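Local coordinates for protein putative P450-like enzyme (Streptomyces himastatinicus ATCC 53653, PDB 5Z9J) that binds heme b and probably acts as a cytochrome P450 monooxygenase in bacterial secondary metabolism, at residues F129-I138 against L235-I246; R279-A290 against Q306-R317. All coordinates share one frame; numbering follows the deposited sequence.

Interaction 1 (F129-I138 against L235-I246). With HEM (protoporphyrin IX containing Fe), chain E.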
loop_
_atom_site.group_PDB
_atom_site.type_symbol
_atom_site.label_atom_id
_atom_site.label_comp_id
_atom_site.label_asym_id
_atom_site.label_seq_id
_atom_site.Cartn_x
_atom_site.Cartn_y
_atom_site.Cartn_z
ATOM N N PHE A 129 -16.462 5.362 -2.227
ATOM C CA PHE A 129 -16.391 4.779 -0.903
ATOM C C PHE A 129 -15.020 4.302 -0.552
ATOM O O PHE A 129 -14.468 4.740 0.461
ATOM C CB PHE A 129 -17.390 3.632 -0.792
ATOM C CG PHE A 129 -17.453 3.009 0.569
ATOM C CD1 PHE A 129 -17.965 3.723 1.644
ATOM C CD2 PHE A 129 -17.023 1.713 0.778
ATOM C CE1 PHE A 129 -18.044 3.166 2.911
ATOM C CE2 PHE A 129 -17.100 1.145 2.043
ATOM C CZ PHE A 129 -17.613 1.888 3.119
ATOM N N ALA A 130 -14.482 3.374 -1.359
ATOM C CA ALA A 130 -13.306 2.696 -0.937
ATOM C C ALA A 130 -12.089 3.595 -0.882
ATOM O O ALA A 130 -11.244 3.365 0.000
ATOM C CB ALA A 130 -13.022 1.453 -1.863
ATOM N N ALA A 131 -11.963 4.581 -1.781
ATOM C CA ALA A 131 -10.813 5.492 -1.738
ATOM C C ALA A 131 -10.990 6.592 -0.732
ATOM O O ALA A 131 -10.043 6.865 0.017
ATOM C CB ALA A 131 -10.525 6.138 -3.094
ATOM N N PRO A 132 -12.166 7.247 -0.704
ATOM C CA PRO A 132 -12.236 8.307 0.294
ATOM C C PRO A 132 -12.036 7.898 1.752
ATOM O O PRO A 132 -11.493 8.756 2.505
ATOM C CB PRO A 132 -13.661 8.839 0.118
ATOM C CG PRO A 132 -14.051 8.483 -1.212
ATOM C CD PRO A 132 -13.321 7.296 -1.618
ATOM N N LEU A 133 -12.458 6.694 2.151
ATOM C CA LEU A 133 -12.433 6.286 3.561
ATOM C C LEU A 133 -11.005 6.244 4.157
ATOM O O LEU A 133 -10.735 6.992 5.115
ATOM C CB LEU A 133 -13.161 4.935 3.764
ATOM C CG LEU A 133 -12.972 4.329 5.159
ATOM C CD1 LEU A 133 -13.635 5.252 6.237
ATOM C CD2 LEU A 133 -13.559 2.942 5.253
ATOM N N PRO A 134 -10.060 5.470 3.561
ATOM C CA PRO A 134 -8.692 5.454 4.111
ATOM C C PRO A 134 -7.990 6.793 3.988
ATOM O O PRO A 134 -7.166 7.117 4.827
ATOM C CB PRO A 134 -7.985 4.417 3.246
ATOM C CG PRO A 134 -8.834 4.288 2.027
ATOM C CD PRO A 134 -10.186 4.554 2.413
ATOM N N LEU A 135 -8.322 7.562 2.971
ATOM C CA LEU A 135 -7.783 8.896 2.851
ATOM C C LEU A 135 -8.264 9.772 4.023
ATOM O O LEU A 135 -7.488 10.513 4.632
ATOM C CB LEU A 135 -8.176 9.538 1.521
ATOM C CG LEU A 135 -7.595 10.977 1.486
ATOM C CD1 LEU A 135 -6.065 10.915 1.676
ATOM C CD2 LEU A 135 -7.963 11.766 0.270
ATOM N N ILE A 136 -9.555 9.732 4.299
ATOM C CA ILE A 136 -10.117 10.507 5.391
ATOM C C ILE A 136 -9.519 10.111 6.759
ATOM O O ILE A 136 -9.184 10.986 7.581
ATOM C CB ILE A 136 -11.640 10.397 5.428
ATOM C CG1 ILE A 136 -12.248 11.126 4.227
ATOM C CG2 ILE A 136 -12.209 11.021 6.712
ATOM C CD1 ILE A 136 -13.753 10.891 4.062
ATOM N N MET A 137 -9.375 8.812 6.983
ATOM C CA MET A 137 -8.839 8.267 8.229
ATOM C C MET A 137 -7.437 8.737 8.498
ATOM O O MET A 137 -7.079 9.014 9.651
ATOM C CB MET A 137 -8.858 6.731 8.216
ATOM C CG MET A 137 -10.240 6.110 8.343
ATOM S SD MET A 137 -11.094 6.501 9.894
ATOM C CE MET A 137 -10.151 5.597 11.115
ATOM N N ILE A 138 -6.604 8.747 7.462
ATOM C CA ILE A 138 -5.231 9.161 7.646
ATOM C C ILE A 138 -5.184 10.677 7.807
ATOM O O ILE A 138 -4.404 11.175 8.559
ATOM C CB ILE A 138 -4.325 8.742 6.506
ATOM C CG1 ILE A 138 -4.338 7.191 6.386
ATOM C CG2 ILE A 138 -2.903 9.112 6.822
ATOM C CD1 ILE A 138 -3.545 6.702 5.198
ATOM N N LEU A 235 0.471 8.741 4.121
ATOM C CA LEU A 235 -0.549 8.985 3.083
ATOM C C LEU A 235 -0.404 8.030 1.923
ATOM O O LEU A 235 -1.388 7.348 1.550
ATOM C CB LEU A 235 -0.439 10.376 2.533
ATOM C CG LEU A 235 -0.920 11.383 3.587
ATOM C CD1 LEU A 235 -0.560 12.738 3.063
ATOM C CD2 LEU A 235 -2.441 11.249 3.784
ATOM N N VAL A 236 0.790 7.999 1.343
ATOM C CA VAL A 236 0.954 7.221 0.111
ATOM C C VAL A 236 0.791 5.775 0.413
ATOM O O VAL A 236 0.208 5.062 -0.411
ATOM C CB VAL A 236 2.318 7.444 -0.567
ATOM C CG1 VAL A 236 2.650 6.333 -1.615
ATOM C CG2 VAL A 236 2.366 8.791 -1.190
ATOM N N ASN A 237 1.302 5.327 1.560
ATOM C CA ASN A 237 1.243 3.876 1.831
ATOM C C ASN A 237 -0.080 3.337 2.309
ATOM O O ASN A 237 -0.345 2.111 2.231
ATOM C CB ASN A 237 2.350 3.451 2.805
ATOM C CG ASN A 237 3.688 3.214 2.078
ATOM O OD1 ASN A 237 3.928 3.755 0.988
ATOM N ND2 ASN A 237 4.547 2.386 2.668
ATOM N N GLY A 238 -0.864 4.241 2.875
ATOM C CA GLY A 238 -2.106 3.889 3.502
ATOM C C GLY A 238 -3.369 4.236 2.749
ATOM O O GLY A 238 -4.435 3.902 3.232
ATOM N N HIS A 239 -3.270 4.907 1.608
ATOM C CA HIS A 239 -4.473 5.352 0.919
ATOM C C HIS A 239 -5.017 4.329 -0.083
ATOM O O HIS A 239 -5.944 3.598 0.210
ATOM C CB HIS A 239 -4.183 6.663 0.200
ATOM C CG HIS A 239 -5.363 7.233 -0.521
ATOM N ND1 HIS A 239 -5.240 8.188 -1.507
ATOM C CD2 HIS A 239 -6.688 6.981 -0.403
ATOM C CE1 HIS A 239 -6.437 8.495 -1.968
ATOM N NE2 HIS A 239 -7.331 7.774 -1.316
ATOM N N LEU A 240 -4.388 4.246 -1.236
ATOM C CA LEU A 240 -4.919 3.464 -2.338
ATOM C C LEU A 240 -4.701 1.957 -2.100
ATOM O O LEU A 240 -5.408 1.142 -2.664
ATOM C CB LEU A 240 -4.276 3.893 -3.676
ATOM C CG LEU A 240 -5.060 4.886 -4.551
ATOM C CD1 LEU A 240 -5.641 5.943 -3.705
ATOM C CD2 LEU A 240 -4.200 5.566 -5.600
ATOM N N THR A 241 -3.747 1.607 -1.253
ATOM C CA THR A 241 -3.554 0.210 -0.862
ATOM C C THR A 241 -4.818 -0.295 -0.164
ATOM O O THR A 241 -5.317 -1.398 -0.438
ATOM C CB THR A 241 -2.331 0.033 0.081
ATOM O OG1 THR A 241 -2.409 0.920 1.195
ATOM C CG2 THR A 241 -1.071 0.329 -0.692
ATOM N N THR A 242 -5.314 0.535 0.760
ATOM C CA THR A 242 -6.464 0.233 1.555
ATOM C C THR A 242 -7.740 0.316 0.731
ATOM O O THR A 242 -8.646 -0.529 0.898
ATOM C CB THR A 242 -6.592 1.154 2.758
ATOM O OG1 THR A 242 -5.395 1.116 3.549
ATOM C CG2 THR A 242 -7.739 0.698 3.644
ATOM N N ALA A 243 -7.810 1.301 -0.169
ATOM C CA ALA A 243 -8.972 1.432 -1.050
ATOM C C ALA A 243 -9.106 0.131 -1.847
ATOM O O ALA A 243 -10.209 -0.415 -2.012
ATOM C CB ALA A 243 -8.841 2.596 -1.960
ATOM N N MET A 244 -7.979 -0.348 -2.345
ATOM C CA MET A 244 -7.995 -1.592 -3.131
ATOM C C MET A 244 -8.360 -2.848 -2.360
ATOM O O MET A 244 -9.031 -3.728 -2.893
ATOM C CB MET A 244 -6.638 -1.840 -3.809
ATOM C CG MET A 244 -6.504 -1.075 -5.108
ATOM S SD MET A 244 -4.898 -1.224 -5.950
ATOM C CE MET A 244 -3.813 -0.410 -4.790
ATOM N N LEU A 245 -7.835 -2.996 -1.147
ATOM C CA LEU A 245 -8.203 -4.107 -0.325
ATOM C C LEU A 245 -9.728 -4.121 -0.156
ATOM O O LEU A 245 -10.373 -5.155 -0.216
ATOM C CB LEU A 245 -7.535 -4.015 1.030
ATOM C CG LEU A 245 -7.977 -5.120 1.986
ATOM C CD1 LEU A 245 -7.737 -6.570 1.371
ATOM C CD2 LEU A 245 -7.329 -4.989 3.321
ATOM N N ILE A 246 -10.318 -2.962 0.141
ATOM C CA ILE A 246 -11.762 -2.909 0.315
ATOM C C ILE A 246 -12.479 -3.262 -1.001
ATOM O O ILE A 246 -13.333 -4.170 -1.060
ATOM C CB ILE A 246 -12.262 -1.471 0.847
ATOM C CG1 ILE A 246 -11.760 -1.214 2.290
ATOM C CG2 ILE A 246 -13.783 -1.416 0.785
ATOM C CD1 ILE A 246 -11.844 0.347 2.776
HETATM C CHA HEM E . 4.852 -1.061 4.759
HETATM C CHB HEM E . 1.270 -3.075 2.284
HETATM C CHC HEM E . -1.818 -0.124 4.553
HETATM C CHD HEM E . 1.805 2.487 6.254
HETATM C C1A HEM E . 4.205 -1.917 3.897
HETATM C C2A HEM E . 4.778 -2.998 3.090
HETATM C C3A HEM E . 3.778 -3.571 2.416
HETATM C C4A HEM E . 2.539 -2.857 2.762
HETATM C CMA HEM E . 3.906 -4.742 1.432
HETATM C CAA HEM E . 6.261 -3.419 3.032
HETATM C CBA HEM E . 7.077 -2.473 2.142
HETATM C CGA HEM E . 8.471 -3.034 1.833
HETATM O O1A HEM E . 9.210 -2.465 0.992
HETATM O O2A HEM E . 8.902 -4.037 2.429
HETATM C C1B HEM E . 0.119 -2.494 2.737
HETATM C C2B HEM E . -1.207 -2.951 2.419
HETATM C C3B HEM E . -2.062 -2.137 3.048
HETATM C C4B HEM E . -1.287 -1.131 3.758
HETATM C CMB HEM E . -1.469 -4.171 1.519
HETATM C CAB HEM E . -3.595 -2.142 3.070
HETATM C CBB HEM E . -4.340 -3.067 2.465
HETATM C C1C HEM E . -1.125 0.846 5.251
HETATM C C2C HEM E . -1.708 1.931 6.080
HETATM C C3C HEM E . -0.685 2.635 6.543
HETATM C C4C HEM E . 0.521 2.051 6.014
HETATM C CMC HEM E . -3.216 2.101 6.336
HETATM C CAC HEM E . -0.605 3.895 7.439
HETATM C CBC HEM E . -1.654 4.489 7.988
HETATM C C1D HEM E . 2.939 1.797 5.973
HETATM C C2D HEM E . 4.258 2.268 6.274
HETATM C C3D HEM E . 5.190 1.155 5.830
HETATM C C4D HEM E . 4.359 0.118 5.289
HETATM C CMD HEM E . 4.664 3.618 6.914
HETATM C CAD HEM E . 6.721 1.194 5.883
HETATM C CBD HEM E . 7.232 0.579 7.168
HETATM C CGD HEM E . 8.742 0.459 7.065
HETATM O O1D HEM E . 9.312 0.598 5.957
HETATM O O2D HEM E . 9.389 0.189 8.110
HETATM N NA HEM E . 2.859 -1.889 3.657
HETATM N NB HEM E . 0.037 -1.364 3.545
HETATM N NC HEM E . 0.211 1.000 5.245
HETATM N ND HEM E . 3.020 0.505 5.418
HETATM FE FE HEM E . 1.546 -0.484 4.606
#

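Interaction 2 (R279-A290 against Q306-R317). With HEM (protoporphyrin IX containing Fe), chain E; TAM (tris(hydroxyethyl)aminomethane), chain F.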
loop_
_atom_site.group_PDB
_atom_site.type_symbol
_atom_site.label_atom_id
_atom_site.label_comp_id
_atom_site.label_asym_id
_atom_site.label_seq_id
_atom_site.Cartn_x
_atom_site.Cartn_y
_atom_site.Cartn_z
ATOM N N ARG A 279 -3.861 -11.990 -0.023
ATOM C CA ARG A 279 -3.010 -13.008 -0.638
ATOM C C ARG A 279 -3.263 -13.052 -2.141
ATOM O O ARG A 279 -2.334 -12.899 -2.928
ATOM C CB ARG A 279 -3.273 -14.364 -0.004
ATOM C CG ARG A 279 -2.307 -15.418 -0.520
ATOM C CD ARG A 279 -2.829 -16.764 -0.099
ATOM N NE ARG A 279 -4.127 -17.135 -0.655
ATOM C CZ ARG A 279 -4.303 -17.680 -1.865
ATOM N NH1 ARG A 279 -3.253 -17.873 -2.674
ATOM N NH2 ARG A 279 -5.522 -18.015 -2.271
ATOM N N TYR A 280 -4.556 -13.093 -2.484
ATOM C CA TYR A 280 -5.069 -13.387 -3.824
ATOM C C TYR A 280 -4.983 -12.234 -4.820
ATOM O O TYR A 280 -4.780 -12.441 -6.028
ATOM C CB TYR A 280 -6.529 -13.877 -3.690
ATOM C CG TYR A 280 -7.214 -14.253 -4.965
ATOM C CD1 TYR A 280 -7.162 -15.559 -5.430
ATOM C CD2 TYR A 280 -7.910 -13.299 -5.720
ATOM C CE1 TYR A 280 -7.777 -15.918 -6.595
ATOM C CE2 TYR A 280 -8.550 -13.664 -6.904
ATOM C CZ TYR A 280 -8.471 -14.991 -7.325
ATOM O OH TYR A 280 -9.057 -15.426 -8.479
ATOM N N MET A 281 -5.152 -11.005 -4.333
ATOM C CA MET A 281 -5.079 -9.846 -5.186
ATOM C C MET A 281 -4.383 -8.757 -4.364
ATOM O O MET A 281 -5.041 -7.967 -3.683
ATOM C CB MET A 281 -6.495 -9.435 -5.659
ATOM C CG MET A 281 -6.576 -8.261 -6.711
ATOM S SD MET A 281 -8.295 -7.934 -7.231
ATOM C CE MET A 281 -8.666 -9.569 -7.852
ATOM N N SER A 282 -3.048 -8.763 -4.418
ATOM C CA SER A 282 -2.242 -8.101 -3.434
ATOM C C SER A 282 -2.139 -6.617 -3.800
ATOM O O SER A 282 -1.539 -6.290 -4.823
ATOM C CB SER A 282 -0.882 -8.812 -3.354
ATOM O OG SER A 282 -1.076 -10.234 -3.153
ATOM N N PRO A 283 -2.753 -5.722 -2.996
ATOM C CA PRO A 283 -2.665 -4.290 -3.348
ATOM C C PRO A 283 -1.255 -3.793 -3.623
ATOM O O PRO A 283 -1.003 -3.009 -4.561
ATOM C CB PRO A 283 -3.275 -3.585 -2.113
ATOM C CG PRO A 283 -4.223 -4.532 -1.567
ATOM C CD PRO A 283 -3.607 -5.927 -1.807
ATOM N N ILE A 284 -0.321 -4.225 -2.792
ATOM C CA ILE A 284 1.097 -4.074 -3.128
ATOM C C ILE A 284 1.555 -5.486 -3.559
ATOM O O ILE A 284 1.600 -6.438 -2.769
ATOM C CB ILE A 284 1.935 -3.553 -1.964
ATOM C CG1 ILE A 284 1.472 -2.142 -1.546
ATOM C CG2 ILE A 284 3.388 -3.475 -2.325
ATOM C CD1 ILE A 284 1.691 -1.053 -2.602
ATOM N N CYS A 285 1.836 -5.641 -4.845
ATOM C CA CYS A 285 2.141 -6.994 -5.334
ATOM C C CYS A 285 3.621 -7.196 -5.691
ATOM O O CYS A 285 4.011 -8.265 -6.139
ATOM C CB CYS A 285 1.235 -7.315 -6.514
ATOM S SG CYS A 285 1.442 -6.303 -7.955
ATOM N N GLY A 286 4.416 -6.135 -5.561
ATOM C CA GLY A 286 5.849 -6.231 -5.648
ATOM C C GLY A 286 6.534 -5.103 -4.920
ATOM O O GLY A 286 5.991 -4.001 -4.841
ATOM N N VAL A 287 7.707 -5.379 -4.360
ATOM C CA VAL A 287 8.513 -4.333 -3.748
ATOM C C VAL A 287 9.951 -4.424 -4.237
ATOM O O VAL A 287 10.453 -5.536 -4.568
ATOM C CB VAL A 287 8.496 -4.395 -2.190
ATOM C CG1 VAL A 287 7.054 -4.259 -1.654
ATOM C CG2 VAL A 287 9.098 -5.657 -1.680
ATOM N N GLY A 288 10.602 -3.252 -4.275
ATOM C CA GLY A 288 11.950 -3.122 -4.777
ATOM C C GLY A 288 13.014 -3.263 -3.715
ATOM O O GLY A 288 12.835 -2.902 -2.543
ATOM N N ARG A 289 14.127 -3.856 -4.135
ATOM C CA ARG A 289 15.258 -4.057 -3.255
ATOM C C ARG A 289 16.508 -3.865 -4.080
ATOM O O ARG A 289 16.485 -4.070 -5.295
ATOM C CB ARG A 289 15.193 -5.451 -2.628
ATOM C CG ARG A 289 14.070 -5.656 -1.611
ATOM C CD ARG A 289 14.247 -4.762 -0.407
ATOM N NE ARG A 289 13.377 -5.020 0.742
ATOM C CZ ARG A 289 12.161 -4.498 0.911
ATOM N NH1 ARG A 289 11.622 -3.749 -0.026
ATOM N NH2 ARG A 289 11.474 -4.752 2.008
ATOM N N ALA A 290 17.602 -3.468 -3.442
ATOM C CA ALA A 290 18.875 -3.285 -4.126
ATOM C C ALA A 290 19.881 -4.153 -3.445
ATOM O O ALA A 290 19.937 -4.147 -2.215
ATOM C CB ALA A 290 19.325 -1.807 -4.090
ATOM N N GLN A 306 22.438 -4.424 -7.806
ATOM C CA GLN A 306 21.379 -4.675 -8.775
ATOM C C GLN A 306 20.023 -4.361 -8.179
ATOM O O GLN A 306 19.835 -4.448 -6.960
ATOM C CB GLN A 306 21.401 -6.132 -9.256
ATOM C CG GLN A 306 22.626 -6.570 -10.083
ATOM C CD GLN A 306 22.807 -5.773 -11.348
ATOM O OE1 GLN A 306 21.948 -5.805 -12.234
ATOM N NE2 GLN A 306 23.962 -5.105 -11.475
ATOM N N LEU A 307 19.096 -3.930 -9.030
ATOM C CA LEU A 307 17.726 -3.713 -8.617
ATOM C C LEU A 307 16.969 -5.047 -8.693
ATOM O O LEU A 307 16.928 -5.675 -9.750
ATOM C CB LEU A 307 17.053 -2.673 -9.512
ATOM C CG LEU A 307 15.592 -2.319 -9.247
ATOM C CD1 LEU A 307 15.417 -1.723 -7.838
ATOM C CD2 LEU A 307 15.084 -1.313 -10.284
ATOM N N LEU A 308 16.382 -5.451 -7.573
ATOM C CA LEU A 308 15.606 -6.676 -7.485
ATOM C C LEU A 308 14.166 -6.392 -7.075
ATOM O O LEU A 308 13.895 -5.767 -6.019
ATOM C CB LEU A 308 16.281 -7.664 -6.525
ATOM C CG LEU A 308 15.622 -9.032 -6.308
ATOM C CD1 LEU A 308 15.792 -9.826 -7.547
ATOM C CD2 LEU A 308 16.310 -9.774 -5.157
ATOM N N LEU A 309 13.258 -6.827 -7.950
ATOM C CA LEU A 309 11.829 -6.759 -7.725
ATOM C C LEU A 309 11.350 -8.049 -7.112
ATOM O O LEU A 309 11.390 -9.103 -7.741
ATOM C CB LEU A 309 11.082 -6.504 -9.022
ATOM C CG LEU A 309 11.499 -5.163 -9.638
ATOM C CD1 LEU A 309 10.637 -4.796 -10.841
ATOM C CD2 LEU A 309 11.549 -4.046 -8.600
ATOM N N VAL A 310 10.906 -7.934 -5.865
ATOM C CA VAL A 310 10.363 -9.027 -5.099
ATOM C C VAL A 310 8.839 -9.089 -5.337
ATOM O O VAL A 310 8.094 -8.192 -4.858
ATOM C CB VAL A 310 10.663 -8.852 -3.612
ATOM C CG1 VAL A 310 9.994 -9.932 -2.795
ATOM C CG2 VAL A 310 12.157 -8.762 -3.360
ATOM N N TRP A 311 8.376 -10.083 -6.121
ATOM C CA TRP A 311 6.941 -10.120 -6.472
ATOM C C TRP A 311 6.120 -10.888 -5.422
ATOM O O TRP A 311 5.876 -12.095 -5.522
ATOM C CB TRP A 311 6.736 -10.653 -7.884
ATOM C CG TRP A 311 7.349 -9.735 -8.895
ATOM C CD1 TRP A 311 8.542 -9.906 -9.565
ATOM C CD2 TRP A 311 6.814 -8.469 -9.346
ATOM N NE1 TRP A 311 8.780 -8.811 -10.393
ATOM C CE2 TRP A 311 7.735 -7.931 -10.284
ATOM C CE3 TRP A 311 5.653 -7.750 -9.052
ATOM C CZ2 TRP A 311 7.517 -6.695 -10.923
ATOM C CZ3 TRP A 311 5.444 -6.524 -9.682
ATOM C CH2 TRP A 311 6.375 -6.014 -10.603
ATOM N N THR A 312 5.753 -10.154 -4.373
ATOM C CA THR A 312 4.942 -10.634 -3.304
ATOM C C THR A 312 3.618 -11.114 -3.888
ATOM O O THR A 312 3.077 -12.142 -3.422
ATOM C CB THR A 312 4.709 -9.508 -2.260
ATOM O OG1 THR A 312 4.224 -8.367 -2.959
ATOM C CG2 THR A 312 6.008 -9.164 -1.557
ATOM N N GLY A 313 3.093 -10.454 -4.934
ATOM C CA GLY A 313 1.854 -10.960 -5.532
ATOM C C GLY A 313 2.047 -12.382 -6.096
ATOM O O GLY A 313 1.204 -13.265 -5.955
ATOM N N ALA A 314 3.160 -12.597 -6.766
ATOM C CA ALA A 314 3.434 -13.926 -7.335
ATOM C C ALA A 314 3.773 -14.948 -6.232
ATOM O O ALA A 314 3.327 -16.105 -6.281
ATOM C CB ALA A 314 4.556 -13.815 -8.356
ATOM N N ALA A 315 4.530 -14.528 -5.220
ATOM C CA ALA A 315 4.896 -15.384 -4.096
ATOM C C ALA A 315 3.656 -15.919 -3.430
ATOM O O ALA A 315 3.606 -17.120 -3.098
ATOM C CB ALA A 315 5.723 -14.607 -3.072
ATOM N N ASN A 316 2.628 -15.056 -3.378
ATOM C CA ASN A 316 1.364 -15.394 -2.753
ATOM C C ASN A 316 0.581 -16.436 -3.525
ATOM O O ASN A 316 -0.442 -16.946 -3.007
ATOM C CB ASN A 316 0.466 -14.149 -2.627
ATOM C CG ASN A 316 0.908 -13.205 -1.522
ATOM O OD1 ASN A 316 1.642 -13.585 -0.624
ATOM N ND2 ASN A 316 0.466 -11.975 -1.591
ATOM N N ARG A 317 0.990 -16.708 -4.760
ATOM C CA ARG A 317 0.337 -17.802 -5.502
ATOM C C ARG A 317 1.252 -19.037 -5.560
ATOM O O ARG A 317 1.001 -19.974 -6.330
ATOM C CB ARG A 317 -0.034 -17.361 -6.923
ATOM C CG ARG A 317 -0.926 -16.103 -6.989
ATOM C CD ARG A 317 -2.205 -16.267 -6.175
ATOM N NE ARG A 317 -3.195 -15.248 -6.493
ATOM C CZ ARG A 317 -4.142 -15.409 -7.416
ATOM N NH1 ARG A 317 -4.235 -16.556 -8.092
ATOM N NH2 ARG A 317 -5.008 -14.435 -7.652
HETATM C CHA HEM E . 4.852 -1.061 4.759
HETATM C CHB HEM E . 1.270 -3.075 2.284
HETATM C CHC HEM E . -1.818 -0.124 4.553
HETATM C CHD HEM E . 1.805 2.487 6.254
HETATM C C1A HEM E . 4.205 -1.917 3.897
HETATM C C2A HEM E . 4.778 -2.998 3.090
HETATM C C3A HEM E . 3.778 -3.571 2.416
HETATM C C4A HEM E . 2.539 -2.857 2.762
HETATM C CMA HEM E . 3.906 -4.742 1.432
HETATM C CAA HEM E . 6.261 -3.419 3.032
HETATM C CBA HEM E . 7.077 -2.473 2.142
HETATM C CGA HEM E . 8.471 -3.034 1.833
HETATM O O1A HEM E . 9.210 -2.465 0.992
HETATM O O2A HEM E . 8.902 -4.037 2.429
HETATM C C1B HEM E . 0.119 -2.494 2.737
HETATM C C2B HEM E . -1.207 -2.951 2.419
HETATM C C3B HEM E . -2.062 -2.137 3.048
HETATM C C4B HEM E . -1.287 -1.131 3.758
HETATM C CMB HEM E . -1.469 -4.171 1.519
HETATM C CAB HEM E . -3.595 -2.142 3.070
HETATM C CBB HEM E . -4.340 -3.067 2.465
HETATM C C1C HEM E . -1.125 0.846 5.251
HETATM C C2C HEM E . -1.708 1.931 6.080
HETATM C C3C HEM E . -0.685 2.635 6.543
HETATM C C4C HEM E . 0.521 2.051 6.014
HETATM C CMC HEM E . -3.216 2.101 6.336
HETATM C CAC HEM E . -0.605 3.895 7.439
HETATM C CBC HEM E . -1.654 4.489 7.988
HETATM C C1D HEM E . 2.939 1.797 5.973
HETATM C C2D HEM E . 4.258 2.268 6.274
HETATM C C3D HEM E . 5.190 1.155 5.830
HETATM C C4D HEM E . 4.359 0.118 5.289
HETATM C CMD HEM E . 4.664 3.618 6.914
HETATM C CAD HEM E . 6.721 1.194 5.883
HETATM C CBD HEM E . 7.232 0.579 7.168
HETATM C CGD HEM E . 8.742 0.459 7.065
HETATM O O1D HEM E . 9.312 0.598 5.957
HETATM O O2D HEM E . 9.389 0.189 8.110
HETATM N NA HEM E . 2.859 -1.889 3.657
HETATM N NB HEM E . 0.037 -1.364 3.545
HETATM N NC HEM E . 0.211 1.000 5.245
HETATM N ND HEM E . 3.020 0.505 5.418
HETATM FE FE HEM E . 1.546 -0.484 4.606
HETATM C C TAM F . 7.675 -8.330 -15.248
HETATM C C1 TAM F . 8.171 -9.649 -15.966
HETATM C C2 TAM F . 6.361 -7.802 -15.851
HETATM C C3 TAM F . 7.497 -8.601 -13.727
HETATM C C4 TAM F . 7.032 -10.393 -16.671
HETATM C C5 TAM F . 5.973 -6.531 -15.111
HETATM C C6 TAM F . 6.653 -9.851 -13.390
HETATM N N TAM F . 8.685 -7.284 -15.376
HETATM O O4 TAM F . 6.949 -9.997 -18.027
HETATM O O5 TAM F . 7.192 -5.839 -14.787
HETATM O O6 TAM F . 5.307 -9.607 -13.743
HETATM O O HOH W 1 -1.607 -12.988 -5.769
#

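Interaction 1 (F129-I138 against L235-I246)
Pro134 wedges its ring against Thr242: CB meets Thr242 CB at 3.6 Å, while CG lies against His239 O and Ala243 N. Further apolar packing runs along both helices; the N-to-C directions of the short helical segments 132-138 and 240-246 lie 141° apart, nearer antiparallel than parallel. Ile246 CD1 meets Leu133 CD2, the two side chains crossing at about a right angle, and Ile138 sets CG2 on Leu235 CD2 and CD1 on Gly238 C, 3.5 Å away. Gly238, with no side chain, lets that methyl lie directly on the backbone.

The His239 ring supplies the aromatic contact. With CG anti to the backbone N (chi1 -179°), the ring takes Leu135 CB over one face, 3.8 Å from its centroid, and Leu240 CD1 over the other. At its edge NE2 makes a weak hydrogen bond to Ala131 O (3.2 Å). Ala243 CA approaches Ala130 O at 3.2 Å as a CA-H...O contact.

Two hydroxyls serve the broken helix itself, in the sequence region of the P450 I-helix oxygen-binding motif: Thr241 OG1 bonds Asn237 O at 2.6 Å and Thr242 OG1 bonds Gly238 O at 3.0 Å, each from above the carbonyl plane. Putting an alanine here, at Thr242, would probably leave Gly238 O without its hydroxyl partner and open a gap beside Pro134 where CG2 had packed.

The chemistry is thus chiefly apolar: burial leaves Ala130 O and His239 ND1 without hydrogen-bond partners, and at the break in the helix two carbonyls beside the heme are met by side-chain hydroxyls.

Interaction 2 (R279-A290 against Q306-R317)
The ExxR motif of the P450 fold, whose glutamate and arginine are Glu276 and Arg279, meets the chain that follows strand 307-310; segment 279-290 runs on into strand 287-291, which pairs antiparallel with 307-310. Arg279 NH1 hydrogen-bonds Asn316 O at 3.0 Å, nearly along the C=O axis and in the guanidinium plane; its NE forms a salt bridge with Glu276. Asn316 ND2 reaches Ser282 OG (2.8 Å), which lies in the amide plane, and Ser282 OG is also hydrogen-bonded to Met278 O.

Arg317 holds Tyr280 in two ways. Its guanidinium lies flat on the ring, planes 19° apart, as a cation-pi stack with NH2 above the ring centre; the same NH2 donates to a lone pair of Tyr280 O at 2.6 Å. A bend at chi2 (-56°) folds the arginine back for this, and Asp326 pairs with its NH1. A water accepts from Arg317 NE and lies within hydrogen-bonding distance of Arg279 O and Gly313 O.

Farther on, Gly313 N, at the start of helix 312-315, hydrogen-bonds Cys285 O at 2.7 Å. Val287 with Val310 and Arg289 with Leu308 are hydrogen-bonded pairs of the strands. Arg289 grips a heme propionate with both terminal nitrogens, NH1 to O1A at 2.9 Å and NH2 to O2A at 2.7 Å, while NH1 also donates to Gly288 O. Trp311 lays one ring face against the bound tris(hydroxyethyl)aminomethane, CZ2 to its C3 at 3.4 Å, and its NE1 hydrogen-bonds Asn37 OD1.

Strand 35-38 runs beside strand 307-310, helix 41-48 packs on Leu308 and Val310, and helix 240-255 touches Tyr280 and Ile284.

Interactions 1 and 2 converge on one heme although their centres lie about 20 Å apart. The segment 235-246 contributes Asn237, whose O comes within 3.3 Å of the heme atom NC, and Gly238, Thr241, Thr242 and Leu245; from interaction 2 come Ile284 and Val287, together with Arg289 at the propionate. The two contacts also touch directly: Thr241 CG2 packs on Ile284 CD1 at 3.6 Å, and Thr241 O lies 3.4 Å from Pro283 CB. The interrupted helix therefore meets the loop leading into the strand pair over one face of the porphyrin. The bound tris(hydroxyethyl)aminomethane, by contrast, touches interaction 2 through Trp311.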